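PDB 3JTX: aminotransferase from Neisseria meningitidis Z2491, which probably transfers amino groups between amino acids and keto acids, using a covalently held pyridoxal phosphate as cofactor. Local coordinates for residues A[82-88]-A[219-225]; A[103-107]-A[237-241]; A[144-148]-A[361-366]. One frame throughout, in Å; residues are numbered along the deposited sequence.

Contact 1. Residues A[82-88]-A[219-225]; sequences RYDGLTV and KPLGCLQ
The Arg82 guanidinium is sandwiched between Lys219 CB on one face and CE1 of the neighbouring Tyr83 ring on the other. NH1 of Arg82 lies 3.6 Å from CB of Lys219. The Arg82 and Lys219 side chains run past each other in opposite directions. The chain of Arg82 bends at chi2 (63°), which brings NH2 to O of Pro220 at 2.9 Å. This bond uses a lone pair in the carbonyl plane, and the acceptor sits somewhat out of the guanidinium plane. Glu212 forms a salt bridge with NE, and Ser211 O also binds NH2. Two waters donate to the same Pro220 carbonyl. One of them joins it to Arg82 NH1 and Gln225 OE1, the other to Tyr83 OH. Gln225 crosses Tyr83 at about a right angle. Its OE1 comes to the ring edge, 3.3 Å from Tyr83 CD1, and the amide and ring planes stand 81° apart. Lys219 NZ makes a weak bond to Arg82 O, which also accepts hydrogen bonds from two waters, one of them weak. Further along, Leu86 CD2 packs on Leu224 CB at 3.8 Å. A type I' turn, closed by Leu86 N to Tyr83 O, reverses the chain here. Helix 69-82 ends at this turn, while Gly222 is the N-cap of helix 223-229. The contact thus joins a helix exit to a helix start in the class I and II aminotransferase fold.

Contact 2. Residues A[103-107]-A[237-241]; sequences ALFSF and LLMFT
Two CH-pi contacts carry the pairing of Leu104 with Phe240 and of Phe107 with Leu238. CD2 of Leu104 sits over a face of the Phe240 ring, 3.8 Å from the ring centroid and 16° off the normal. In the second, the roles are exchanged: the strand gives the methyl and the helix gives the ring. CD1 of Leu238 lies over a face of Phe107, shifted toward the rim. Its closest ring atom is Phe107 CZ, at 3.3 Å, so the fit is tight. Phe107 CG is anti to the backbone N (chi1 -171°), which sends its ring out to that methyl. Plain apolar contacts fill in around these. Ala103 CB lies at the Phe240 edge, in plane, 3.9 Å from Phe240 CD2. Phe107 CB meets the edge of the same ring, 4.1 Å from Phe240 CZ. The Phe107 ring also meets Phe267 edge-to-face. All five residues are buried. The axes of the two segments pass 10.3 Å apart, and they run roughly antiparallel at 146°. Helix 100-111 here packs against the central mixed sheet, as in the alpha/beta large domain of fold type I pyridoxal phosphate enzymes.

Contact 3. Residues A[144-148]-A[361-366]; sequences IHFAN and RDTEQG
The Phe146 ring and the Arg361 guanidinium meet with their planes 64° apart. CE2 of Phe146 stands over one face of the guanidinium, offset toward its rim, and is 3.6 Å from Arg361 NE. Around the Phe146 ring, Arg361 NH1 lies at the edge, in plane, and Arg361 CB over one face. The Arg361 chain is extended at first and then bends at chi3 (-76°). That bend lays the group across the end of the ring. CG2 of Ile144 touches the guanidinium obliquely, 3.7 Å from Arg361 NH2. Arg361 NH2 also forms a salt bridge with Glu134.

The other flat group is the Asn148 amide. Its ND2 donates to Thr363 OG1 at 2.8 Å, nearly straight (163°) and close to the amide plane. The opposite end of the amide is used too: OD1 accepts from Asn127 ND2. This fixes the rotation of the amide. OD1 also lies 3.5 Å from the methyl CG2 of Thr363.

Thr363 OG1 is held by three bonds. Besides the Asn148 donor, it accepts from Gln365 N at 2.9 Å and donates a hydrogen bond to Gly366 O. The bond from Gln365 N makes an ST turn, set within a type I turn from Thr363 to Gly366. CB of Gln365 packs against Asn148 ND2. The contact ties the outermost strand, 143-148, of the seven-stranded sheet to the loop linking strands 354-355 and 372-376. This is consistent with a bridge between the large and small domains, as in fold type I aminotransferases.

How the contacts relate
Contacts 1 and 2 are neighbours. Their centres are 17 Å apart, and Leu224 CD1 packs on the selenium of Met239 (selenomethionine) at 3.8 Å. Helix 223-229 of contact 1 leads along the chain into strand 237-242 of contact 2. That strand runs on toward Lys245, which carries the pyridoxal phosphate cofactor. In contact 2, helix 100-111 packs on the strand that leads to this lysine. Contact 3 is remote: its centre is about 23 Å from that of contact 2 and about 30 Å from that of contact 1. It still reaches the same seven-stranded sheet as contact 2, at the edge strand 143-148. Along the sequence, the segments of every pair of contacts alternate.

Contact 1. Residues A[82-88]-A[219-225]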
loop_
_atom_site.group_PDB
_atom_site.type_symbol
_atom_site.label_atom_id
_atom_site.label_comp_id
_atom_site.label_asym_id
_atom_site.label_seq_id
_atom_site.Cartn_x
_atom_site.Cartn_y
_atom_site.Cartn_z
ATOM N N ARG A 82 15.399 18.949 -12.968
ATOM C CA ARG A 82 14.298 19.799 -12.553
ATOM C C ARG A 82 14.733 20.904 -11.589
ATOM O O ARG A 82 14.175 22.016 -11.634
ATOM C CB ARG A 82 13.193 18.937 -11.907
ATOM C CG ARG A 82 12.079 19.725 -11.213
ATOM C CD ARG A 82 11.293 20.613 -12.177
ATOM N NE ARG A 82 10.206 21.283 -11.476
ATOM C CZ ARG A 82 10.349 22.353 -10.700
ATOM N NH1 ARG A 82 11.531 22.939 -10.572
ATOM N NH2 ARG A 82 9.290 22.867 -10.082
ATOM N N TYR A 83 15.716 20.596 -10.735
ATOM C CA TYR A 83 16.180 21.513 -9.693
ATOM C C TYR A 83 17.627 21.967 -9.924
ATOM O O TYR A 83 18.453 21.994 -8.999
ATOM C CB TYR A 83 15.968 20.879 -8.308
ATOM C CG TYR A 83 14.501 20.588 -8.063
ATOM C CD1 TYR A 83 13.585 21.621 -7.845
ATOM C CD2 TYR A 83 14.012 19.290 -8.110
ATOM C CE1 TYR A 83 12.225 21.355 -7.640
ATOM C CE2 TYR A 83 12.674 19.020 -7.911
ATOM C CZ TYR A 83 11.778 20.052 -7.678
ATOM O OH TYR A 83 10.445 19.740 -7.513
ATOM N N ASP A 84 17.911 22.307 -11.185
ATOM C CA ASP A 84 19.117 23.011 -11.576
ATOM C C ASP A 84 20.392 22.390 -11.011
ATOM O O ASP A 84 21.206 23.079 -10.404
ATOM C CB ASP A 84 19.002 24.482 -11.162
ATOM C CG ASP A 84 20.024 25.362 -11.860
ATOM O OD1 ASP A 84 20.435 25.023 -12.993
ATOM O OD2 ASP A 84 20.431 26.378 -11.263
ATOM N N GLY A 85 20.550 21.084 -11.219
ATOM C CA GLY A 85 21.756 20.360 -10.820
ATOM C C GLY A 85 21.740 19.680 -9.464
ATOM O O GLY A 85 22.730 19.081 -9.069
ATOM N N LEU A 86 20.613 19.745 -8.755
ATOM C CA LEU A 86 20.451 19.037 -7.490
ATOM C C LEU A 86 20.905 17.586 -7.631
ATOM O O LEU A 86 20.409 16.871 -8.494
ATOM C CB LEU A 86 18.982 19.069 -7.048
ATOM C CG LEU A 86 18.676 18.580 -5.625
ATOM C CD1 LEU A 86 19.185 19.584 -4.582
ATOM C CD2 LEU A 86 17.199 18.365 -5.485
ATOM N N THR A 87 21.858 17.179 -6.790
ATOM C CA THR A 87 22.400 15.827 -6.804
ATOM C C THR A 87 21.900 15.043 -5.585
ATOM O O THR A 87 22.246 15.354 -4.440
ATOM C CB THR A 87 23.933 15.830 -6.820
ATOM O OG1 THR A 87 24.424 16.525 -5.667
ATOM C CG2 THR A 87 24.450 16.518 -8.084
ATOM N N VAL A 88 21.083 14.029 -5.857
ATOM C CA VAL A 88 20.465 13.181 -4.847
ATOM C C VAL A 88 20.866 11.739 -5.175
ATOM O O VAL A 88 20.771 11.308 -6.320
ATOM C CB VAL A 88 18.918 13.353 -4.887
ATOM C CG1 VAL A 88 18.195 12.358 -3.966
ATOM C CG2 VAL A 88 18.538 14.799 -4.546
ATOM N N LYS A 219 9.184 28.022 -12.437
ATOM C CA LYS A 219 9.197 26.707 -11.804
ATOM C C LYS A 219 9.170 26.829 -10.281
ATOM O O LYS A 219 9.962 27.579 -9.720
ATOM C CB LYS A 219 10.444 25.921 -12.238
ATOM C CG LYS A 219 10.626 25.816 -13.732
ATOM C CD LYS A 219 11.542 24.690 -14.162
ATOM C CE LYS A 219 12.933 24.803 -13.601
ATOM N NZ LYS A 219 13.913 24.003 -14.410
ATOM N N PRO A 220 8.247 26.113 -9.605
ATOM C CA PRO A 220 8.233 26.202 -8.147
ATOM C C PRO A 220 9.504 25.668 -7.491
ATOM O O PRO A 220 10.007 24.595 -7.850
ATOM C CB PRO A 220 7.049 25.311 -7.740
ATOM C CG PRO A 220 6.155 25.278 -8.945
ATOM C CD PRO A 220 7.019 25.501 -10.149
ATOM N N LEU A 221 9.993 26.432 -6.525
ATOM C CA LEU A 221 11.036 26.003 -5.620
ATOM C C LEU A 221 10.570 24.760 -4.853
ATOM O O LEU A 221 9.405 24.676 -4.419
ATOM C CB LEU A 221 11.341 27.150 -4.644
ATOM C CG LEU A 221 12.363 26.982 -3.511
ATOM C CD1 LEU A 221 13.794 26.740 -4.037
ATOM C CD2 LEU A 221 12.331 28.236 -2.597
ATOM N N GLY A 222 11.470 23.790 -4.707
ATOM C CA GLY A 222 11.208 22.588 -3.923
ATOM C C GLY A 222 12.025 22.597 -2.630
ATOM O O GLY A 222 12.985 23.363 -2.483
ATOM N N CYS A 223 11.605 21.765 -1.688
ATOM C CA CYS A 223 12.241 21.677 -0.366
ATOM C C CYS A 223 13.738 21.377 -0.468
ATOM O O CYS A 223 14.567 22.050 0.141
ATOM C CB CYS A 223 11.544 20.597 0.470
ATOM S SG CYS A 223 12.312 20.236 2.082
ATOM N N LEU A 224 14.091 20.355 -1.247
ATOM C CA LEU A 224 15.512 19.951 -1.342
ATOM C C LEU A 224 16.365 21.026 -2.016
ATOM O O LEU A 224 17.484 21.291 -1.598
ATOM C CB LEU A 224 15.663 18.590 -2.048
ATOM C CG LEU A 224 14.981 17.385 -1.382
ATOM C CD1 LEU A 224 15.392 16.061 -2.047
ATOM C CD2 LEU A 224 15.281 17.343 0.132
ATOM N N GLN A 225 15.799 21.691 -3.015
ATOM C CA GLN A 225 16.465 22.811 -3.670
ATOM C C GLN A 225 16.633 24.009 -2.720
ATOM O O GLN A 225 17.649 24.680 -2.744
ATOM C CB GLN A 225 15.653 23.235 -4.908
ATOM C CG GLN A 225 16.206 24.451 -5.648
ATOM C CD GLN A 225 15.437 24.748 -6.920
ATOM O OE1 GLN A 225 14.209 24.684 -6.940
ATOM N NE2 GLN A 225 16.168 25.062 -8.000
HETATM O O HOH W 1 12.758 25.231 -9.301
HETATM O O HOH W 2 16.283 23.222 -13.414
HETATM O O HOH W 3 14.998 24.812 -10.979
HETATM O O HOH W 4 9.090 21.850 -6.663
#

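Contact 2. Residues A[103-107]-A[237-241]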
loop_
_atom_site.group_PDB
_atom_site.type_symbol
_atom_site.label_atom_id
_atom_site.label_comp_id
_atom_site.label_asym_id
_atom_site.label_seq_id
_atom_site.Cartn_x
_atom_site.Cartn_y
_atom_site.Cartn_z
ATOM N N ALA A 103 2.447 6.655 1.147
ATOM C CA ALA A 103 3.764 7.072 1.606
ATOM C C ALA A 103 3.658 8.056 2.765
ATOM O O ALA A 103 4.298 7.880 3.784
ATOM C CB ALA A 103 4.541 7.711 0.437
ATOM N N LEU A 104 2.816 9.073 2.609
ATOM C CA LEU A 104 2.626 10.074 3.651
ATOM C C LEU A 104 2.007 9.418 4.888
ATOM O O LEU A 104 2.441 9.668 6.020
ATOM C CB LEU A 104 1.701 11.194 3.152
ATOM C CG LEU A 104 2.248 12.164 2.112
ATOM C CD1 LEU A 104 1.104 12.819 1.312
ATOM C CD2 LEU A 104 3.156 13.229 2.761
ATOM N N PHE A 105 0.993 8.580 4.668
ATOM C CA PHE A 105 0.313 7.904 5.773
ATOM C C PHE A 105 1.261 7.011 6.564
ATOM O O PHE A 105 1.368 7.118 7.794
ATOM C CB PHE A 105 -0.880 7.076 5.269
ATOM C CG PHE A 105 -1.637 6.396 6.389
ATOM C CD1 PHE A 105 -2.665 7.053 7.039
ATOM C CD2 PHE A 105 -1.290 5.120 6.811
ATOM C CE1 PHE A 105 -3.359 6.446 8.107
ATOM C CE2 PHE A 105 -1.985 4.491 7.873
ATOM C CZ PHE A 105 -3.009 5.173 8.524
ATOM N N SER A 106 1.959 6.117 5.863
ATOM C CA SER A 106 2.855 5.188 6.538
ATOM C C SER A 106 4.035 5.899 7.208
ATOM O O SER A 106 4.420 5.533 8.324
ATOM C CB SER A 106 3.348 4.094 5.587
ATOM O OG SER A 106 3.996 4.632 4.459
ATOM N N PHE A 107 4.596 6.926 6.572
ATOM C CA PHE A 107 5.693 7.632 7.203
ATOM C C PHE A 107 5.268 8.239 8.546
ATOM O O PHE A 107 5.957 8.101 9.553
ATOM C CB PHE A 107 6.336 8.694 6.298
ATOM C CG PHE A 107 7.587 9.253 6.893
ATOM C CD1 PHE A 107 8.733 8.465 6.976
ATOM C CD2 PHE A 107 7.609 10.520 7.456
ATOM C CE1 PHE A 107 9.882 8.926 7.594
ATOM C CE2 PHE A 107 8.771 10.998 8.076
ATOM C CZ PHE A 107 9.895 10.212 8.145
ATOM N N LEU A 237 14.764 15.963 6.419
ATOM C CA LEU A 237 13.963 16.478 5.295
ATOM C C LEU A 237 13.577 15.340 4.377
ATOM O O LEU A 237 14.423 14.540 4.008
ATOM C CB LEU A 237 14.756 17.473 4.443
ATOM C CG LEU A 237 15.347 18.717 5.081
ATOM C CD1 LEU A 237 15.980 19.590 3.979
ATOM C CD2 LEU A 237 14.267 19.492 5.847
ATOM N N LEU A 238 12.303 15.279 4.005
ATOM C CA LEU A 238 11.824 14.332 3.019
ATOM C C LEU A 238 10.834 15.042 2.104
ATOM O O LEU A 238 9.915 15.696 2.580
ATOM C CB LEU A 238 11.127 13.159 3.684
ATOM C CG LEU A 238 11.986 12.157 4.468
ATOM C CD1 LEU A 238 11.039 11.199 5.198
ATOM C CD2 LEU A 238 12.979 11.390 3.555
HETATM N N MSE A 239 11.038 14.918 0.794
HETATM C CA MSE A 239 10.047 15.354 -0.170
HETATM C C MSE A 239 9.224 14.151 -0.624
HETATM O O MSE A 239 9.747 13.051 -0.783
HETATM C CB MSE A 239 10.730 16.007 -1.374
HETATM C CG MSE A 239 11.445 15.021 -2.250
HETATM SE SE MSE A 239 12.104 15.705 -3.943
HETATM C CE MSE A 239 10.615 16.020 -4.924
ATOM N N PHE A 240 7.930 14.373 -0.831
ATOM C CA PHE A 240 7.012 13.358 -1.313
ATOM C C PHE A 240 6.461 13.861 -2.633
ATOM O O PHE A 240 5.956 15.000 -2.720
ATOM C CB PHE A 240 5.861 13.173 -0.310
ATOM C CG PHE A 240 6.274 12.558 0.961
ATOM C CD1 PHE A 240 6.919 13.308 1.943
ATOM C CD2 PHE A 240 6.031 11.209 1.199
ATOM C CE1 PHE A 240 7.307 12.745 3.110
ATOM C CE2 PHE A 240 6.424 10.625 2.393
ATOM C CZ PHE A 240 7.068 11.394 3.356
ATOM N N THR A 241 6.594 13.063 -3.686
ATOM C CA THR A 241 5.982 13.430 -4.938
ATOM C C THR A 241 5.390 12.254 -5.686
ATOM O O THR A 241 5.470 11.114 -5.226
ATOM C CB THR A 241 6.907 14.281 -5.812
ATOM O OG1 THR A 241 6.112 14.906 -6.827
ATOM C CG2 THR A 241 8.051 13.449 -6.445
#

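Contact 3. Residues A[144-148]-A[361-366]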
loop_
_atom_site.group_PDB
_atom_site.type_symbol
_atom_site.label_atom_id
_atom_site.label_comp_id
_atom_site.label_asym_id
_atom_site.label_seq_id
_atom_site.Cartn_x
_atom_site.Cartn_y
_atom_site.Cartn_z
ATOM N N ILE A 144 -3.084 16.769 16.098
ATOM C CA ILE A 144 -2.868 17.650 14.945
ATOM C C ILE A 144 -3.043 19.119 15.334
ATOM O O ILE A 144 -3.997 19.481 16.031
ATOM C CB ILE A 144 -3.742 17.281 13.717
ATOM C CG1 ILE A 144 -3.324 18.148 12.515
ATOM C CG2 ILE A 144 -5.249 17.425 14.035
ATOM C CD1 ILE A 144 -3.480 17.498 11.167
ATOM N N HIS A 145 -2.087 19.947 14.910
ATOM C CA HIS A 145 -2.097 21.364 15.180
ATOM C C HIS A 145 -1.957 22.113 13.868
ATOM O O HIS A 145 -1.343 21.613 12.930
ATOM C CB HIS A 145 -0.991 21.724 16.167
ATOM C CG HIS A 145 -1.236 21.194 17.546
ATOM N ND1 HIS A 145 -1.768 21.966 18.555
ATOM C CD2 HIS A 145 -1.052 19.962 18.074
ATOM C CE1 HIS A 145 -1.882 21.239 19.653
ATOM N NE2 HIS A 145 -1.455 20.019 19.387
ATOM N N PHE A 146 -2.559 23.297 13.793
ATOM C CA PHE A 146 -2.751 23.993 12.523
ATOM C C PHE A 146 -2.063 25.350 12.468
ATOM O O PHE A 146 -2.241 26.179 13.354
ATOM C CB PHE A 146 -4.258 24.119 12.235
ATOM C CG PHE A 146 -4.925 22.794 11.967
ATOM C CD1 PHE A 146 -4.714 22.129 10.767
ATOM C CD2 PHE A 146 -5.757 22.213 12.909
ATOM C CE1 PHE A 146 -5.312 20.901 10.520
ATOM C CE2 PHE A 146 -6.353 20.990 12.672
ATOM C CZ PHE A 146 -6.148 20.335 11.470
ATOM N N ALA A 147 -1.240 25.546 11.435
ATOM C CA ALA A 147 -0.643 26.837 11.109
ATOM C C ALA A 147 -1.472 27.459 9.979
ATOM O O ALA A 147 -1.412 26.993 8.835
ATOM C CB ALA A 147 0.811 26.674 10.680
ATOM N N ASN A 148 -2.247 28.495 10.304
ATOM C CA ASN A 148 -3.169 29.119 9.346
ATOM C C ASN A 148 -2.453 29.832 8.217
ATOM O O ASN A 148 -1.360 30.381 8.412
ATOM C CB ASN A 148 -4.117 30.108 10.035
ATOM C CG ASN A 148 -5.152 29.425 10.897
ATOM O OD1 ASN A 148 -5.344 28.206 10.850
ATOM N ND2 ASN A 148 -5.814 30.216 11.727
ATOM N N ARG A 361 -10.012 23.586 9.292
ATOM C CA ARG A 361 -10.534 23.561 10.644
ATOM C C ARG A 361 -10.542 24.955 11.282
ATOM O O ARG A 361 -9.706 25.800 11.003
ATOM C CB ARG A 361 -9.732 22.604 11.529
ATOM C CG ARG A 361 -10.594 22.132 12.681
ATOM C CD ARG A 361 -9.913 21.286 13.631
ATOM N NE ARG A 361 -9.701 19.915 13.174
ATOM C CZ ARG A 361 -9.132 18.996 13.945
ATOM N NH1 ARG A 361 -8.750 19.329 15.176
ATOM N NH2 ARG A 361 -8.934 17.765 13.501
ATOM N N ASP A 362 -11.542 25.166 12.123
ATOM C CA ASP A 362 -11.625 26.389 12.940
ATOM C C ASP A 362 -10.526 26.481 14.025
ATOM O O ASP A 362 -10.126 25.503 14.646
ATOM C CB ASP A 362 -13.022 26.535 13.553
ATOM C CG ASP A 362 -13.643 27.889 13.266
ATOM O OD1 ASP A 362 -13.052 28.934 13.634
ATOM O OD2 ASP A 362 -14.729 27.903 12.656
ATOM N N THR A 363 -10.006 27.699 14.218
ATOM C CA THR A 363 -8.941 27.941 15.191
ATOM C C THR A 363 -9.219 29.190 16.025
ATOM O O THR A 363 -10.184 29.916 15.770
ATOM C CB THR A 363 -7.558 28.135 14.505
ATOM O OG1 THR A 363 -7.504 29.425 13.857
ATOM C CG2 THR A 363 -7.287 27.010 13.484
ATOM N N GLU A 364 -8.348 29.456 17.001
ATOM C CA GLU A 364 -8.417 30.699 17.768
ATOM C C GLU A 364 -8.347 31.934 16.855
ATOM O O GLU A 364 -8.685 33.034 17.285
ATOM C CB GLU A 364 -7.315 30.755 18.836
ATOM N N GLN A 365 -7.913 31.761 15.604
ATOM C CA GLN A 365 -7.911 32.872 14.627
ATOM C C GLN A 365 -8.945 32.706 13.497
ATOM O O GLN A 365 -8.783 33.279 12.411
ATOM C CB GLN A 365 -6.495 33.054 14.055
ATOM C CG GLN A 365 -5.442 33.350 15.134
ATOM C CD GLN A 365 -4.013 33.414 14.606
ATOM O OE1 GLN A 365 -3.641 32.713 13.648
ATOM N NE2 GLN A 365 -3.193 34.247 15.247
ATOM N N GLY A 366 -10.022 31.958 13.762
ATOM C CA GLY A 366 -11.077 31.696 12.767
ATOM C C GLY A 366 -10.725 30.584 11.783
ATOM O O GLY A 366 -9.594 30.064 11.816
#